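Local coordinates for adenine phosphoribosyltransferase (Giardia intestinalis, PDB 1L1Q), which catalyses transfer of the phosphoribosyl group from phosphoribosyl pyrophosphate to adenine, giving AMP and pyrophosphate in purine salvage, at residues A[43-46]-A[47-51]. Sequence-based numbering, arbitrary orientation.
Sequences KEVT and AHYKD
The backbone N-H of Ala47 is given to Lys43 O, N to O 2.9 Å, an i to i+4 helical bond with an N-H...O angle of 161°. Its small methyl suits the exposed flank of the helix and rests against the same carbonyl, with CB 3.3 Å from Lys43 O. Thr46, a beta-branched residue, has a hydroxyl that can return to the helix backbone and a methyl for apolar neighbours. OG1 lies between its own N and carbonyl carbon (chi1 58°), where its single proton can be given to Arg42 O or Lys43 O, while the side chain packs on Ser74 and Leu75 of helix 65-75. At the C-terminal end the bonding slackens: Tyr49 N reaches Val45 O at 3.2 Å and, more weakly, Thr46 O, so one N-H is divided between an i-4 and an i-3 carbonyl. The Tyr49 ring brings its edge to Val45 O, with CD1 3.1 Å away and the oxygen near the ring plane. Val45 CG1, anti to the backbone N, meets CE1 of that ring at 3.9 Å. This apolar pair suits the buried side, where both residues touch Asn153 of strand 150-154. The whole forms the last turn of helix 35-48, where the chain leaves helical geometry at Tyr49, packed against the central sheet of the phosphoribosyltransferase fold.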
ATOM      1  N   LYS A  43     -16.264   4.753  -0.257  1.00 23.80           N
ATOM      2  CA  LYS A  43     -17.447   5.235  -0.967  1.00 25.82           C
ATOM      3  C   LYS A  43     -17.497   6.753  -1.057  1.00 25.60           C
ATOM      4  O   LYS A  43     -17.909   7.312  -2.078  1.00 26.72           O
ATOM      5  CB  LYS A  43     -18.717   4.697  -0.300  1.00 26.99           C
ATOM      6  CG  LYS A  43     -18.897   3.188  -0.462  1.00 30.19           C
ATOM      7  CD  LYS A  43     -20.262   2.719   0.019  1.00 33.02           C
ATOM      8  CE  LYS A  43     -21.396   3.313  -0.819  1.00 38.16           C
ATOM      9  NZ  LYS A  43     -21.366   2.843  -2.244  1.00 41.02           N
ATOM     10  N   GLU A  44     -17.069   7.414   0.012  1.00 26.98           N
ATOM     11  CA  GLU A  44     -17.046   8.870   0.075  1.00 26.94           C
ATOM     12  C   GLU A  44     -16.118   9.414  -1.023  1.00 26.43           C
ATOM     13  O   GLU A  44     -16.469  10.349  -1.743  1.00 24.25           O
ATOM     14  CB  GLU A  44     -16.562   9.302   1.466  1.00 30.81           C
ATOM     15  CG  GLU A  44     -16.651  10.788   1.777  1.00 34.27           C
ATOM     16  CD  GLU A  44     -18.075  11.315   1.753  1.00 38.61           C
ATOM     17  OE1 GLU A  44     -18.985  10.621   2.261  1.00 38.56           O
ATOM     18  OE2 GLU A  44     -18.282  12.434   1.236  1.00 39.32           O
ATOM     19  N   VAL A  45     -14.936   8.816  -1.151  1.00 24.05           N
ATOM     20  CA  VAL A  45     -13.969   9.231  -2.160  1.00 22.58           C
ATOM     21  C   VAL A  45     -14.478   8.955  -3.574  1.00 23.12           C
ATOM     22  O   VAL A  45     -14.470   9.840  -4.431  1.00 24.74           O
ATOM     23  CB  VAL A  45     -12.613   8.501  -1.969  1.00 19.60           C
ATOM     24  CG1 VAL A  45     -11.600   8.991  -2.994  1.00 20.65           C
ATOM     25  CG2 VAL A  45     -12.094   8.730  -0.569  1.00 19.19           C
ATOM     26  N   THR A  46     -14.947   7.737  -3.826  1.00 24.12           N
ATOM     27  CA  THR A  46     -15.418   7.405  -5.161  1.00 24.65           C
ATOM     28  C   THR A  46     -16.614   8.237  -5.614  1.00 26.30           C
ATOM     29  O   THR A  46     -16.682   8.639  -6.778  1.00 26.96           O
ATOM     30  CB  THR A  46     -15.738   5.903  -5.286  1.00 26.08           C
ATOM     31  OG1 THR A  46     -16.721   5.534  -4.317  1.00 25.80           O
ATOM     32  CG2 THR A  46     -14.470   5.084  -5.066  1.00 22.02           C
ATOM     33  N   ALA A  47     -17.550   8.510  -4.710  1.00 26.76           N
ATOM     34  CA  ALA A  47     -18.703   9.317  -5.076  1.00 26.22           C
ATOM     35  C   ALA A  47     -18.216  10.710  -5.454  1.00 26.74           C
ATOM     36  O   ALA A  47     -18.684  11.304  -6.422  1.00 26.93           O
ATOM     37  CB  ALA A  47     -19.687   9.405  -3.912  1.00 26.18           C
ATOM     38  N   HIS A  48     -17.253  11.218  -4.695  1.00 26.21           N
ATOM     39  CA  HIS A  48     -16.706  12.547  -4.931  1.00 26.97           C
ATOM     40  C   HIS A  48     -16.069  12.766  -6.309  1.00 27.18           C
ATOM     41  O   HIS A  48     -16.150  13.859  -6.864  1.00 25.02           O
ATOM     42  CB  HIS A  48     -15.690  12.881  -3.835  1.00 27.70           C
ATOM     43  CG  HIS A  48     -15.289  14.321  -3.803  1.00 29.53           C
ATOM     44  ND1 HIS A  48     -14.325  14.845  -4.636  1.00 30.25           N
ATOM     45  CD2 HIS A  48     -15.730  15.352  -3.045  1.00 29.76           C
ATOM     46  CE1 HIS A  48     -14.185  16.135  -4.390  1.00 30.81           C
ATOM     47  NE2 HIS A  48     -15.028  16.468  -3.428  1.00 33.07           N
ATOM     48  N   TYR A  49     -15.456  11.731  -6.870  1.00 26.44           N
ATOM     49  CA  TYR A  49     -14.799  11.857  -8.161  1.00 25.73           C
ATOM     50  C   TYR A  49     -15.536  11.165  -9.303  1.00 29.12           C
ATOM     51  O   TYR A  49     -14.985  10.986 -10.391  1.00 27.24           O
ATOM     52  CB  TYR A  49     -13.370  11.310  -8.066  1.00 22.92           C
ATOM     53  CG  TYR A  49     -12.509  12.074  -7.087  1.00 22.72           C
ATOM     54  CD1 TYR A  49     -12.332  11.632  -5.779  1.00 22.55           C
ATOM     55  CD2 TYR A  49     -11.884  13.253  -7.465  1.00 22.92           C
ATOM     56  CE1 TYR A  49     -11.541  12.354  -4.869  1.00 22.81           C
ATOM     57  CE2 TYR A  49     -11.101  13.978  -6.571  1.00 23.23           C
ATOM     58  CZ  TYR A  49     -10.931  13.527  -5.279  1.00 23.09           C
ATOM     59  OH  TYR A  49     -10.153  14.255  -4.406  1.00 23.34           O
ATOM     60  N   LYS A  50     -16.784  10.791  -9.049  1.00 31.71           N
ATOM     61  CA  LYS A  50     -17.617  10.100 -10.029  1.00 36.55           C
ATOM     62  C   LYS A  50     -17.669  10.795 -11.387  1.00 37.42           C
ATOM     63  O   LYS A  50     -17.700  10.135 -12.426  1.00 38.64           O
ATOM     64  CB  LYS A  50     -19.031   9.947  -9.458  1.00 39.18           C
ATOM     65  CG  LYS A  50     -20.033   9.242 -10.358  1.00 42.93           C
ATOM     66  CD  LYS A  50     -21.280   8.860  -9.556  1.00 46.11           C
ATOM     67  CE  LYS A  50     -21.901  10.065  -8.851  1.00 46.50           C
ATOM     68  NZ  LYS A  50     -23.022   9.667  -7.940  1.00 49.11           N
ATOM     69  N   ASP A  51     -17.678  12.123 -11.384  1.00 37.24           N
ATOM     70  CA  ASP A  51     -17.730  12.872 -12.633  1.00 37.85           C
ATOM     71  C   ASP A  51     -16.397  13.490 -13.063  1.00 35.85           C
ATOM     72  O   ASP A  51     -16.358  14.280 -14.009  1.00 35.69           O
ATOM     73  CB  ASP A  51     -18.808  13.958 -12.540  1.00 41.15           C
ATOM     74  CG  ASP A  51     -20.218  13.390 -12.650  1.00 43.97           C
ATOM     75  OD1 ASP A  51     -20.539  12.424 -11.927  1.00 46.74           O
ATOM     76  OD2 ASP A  51     -21.010  13.913 -13.463  1.00 48.88           O
TER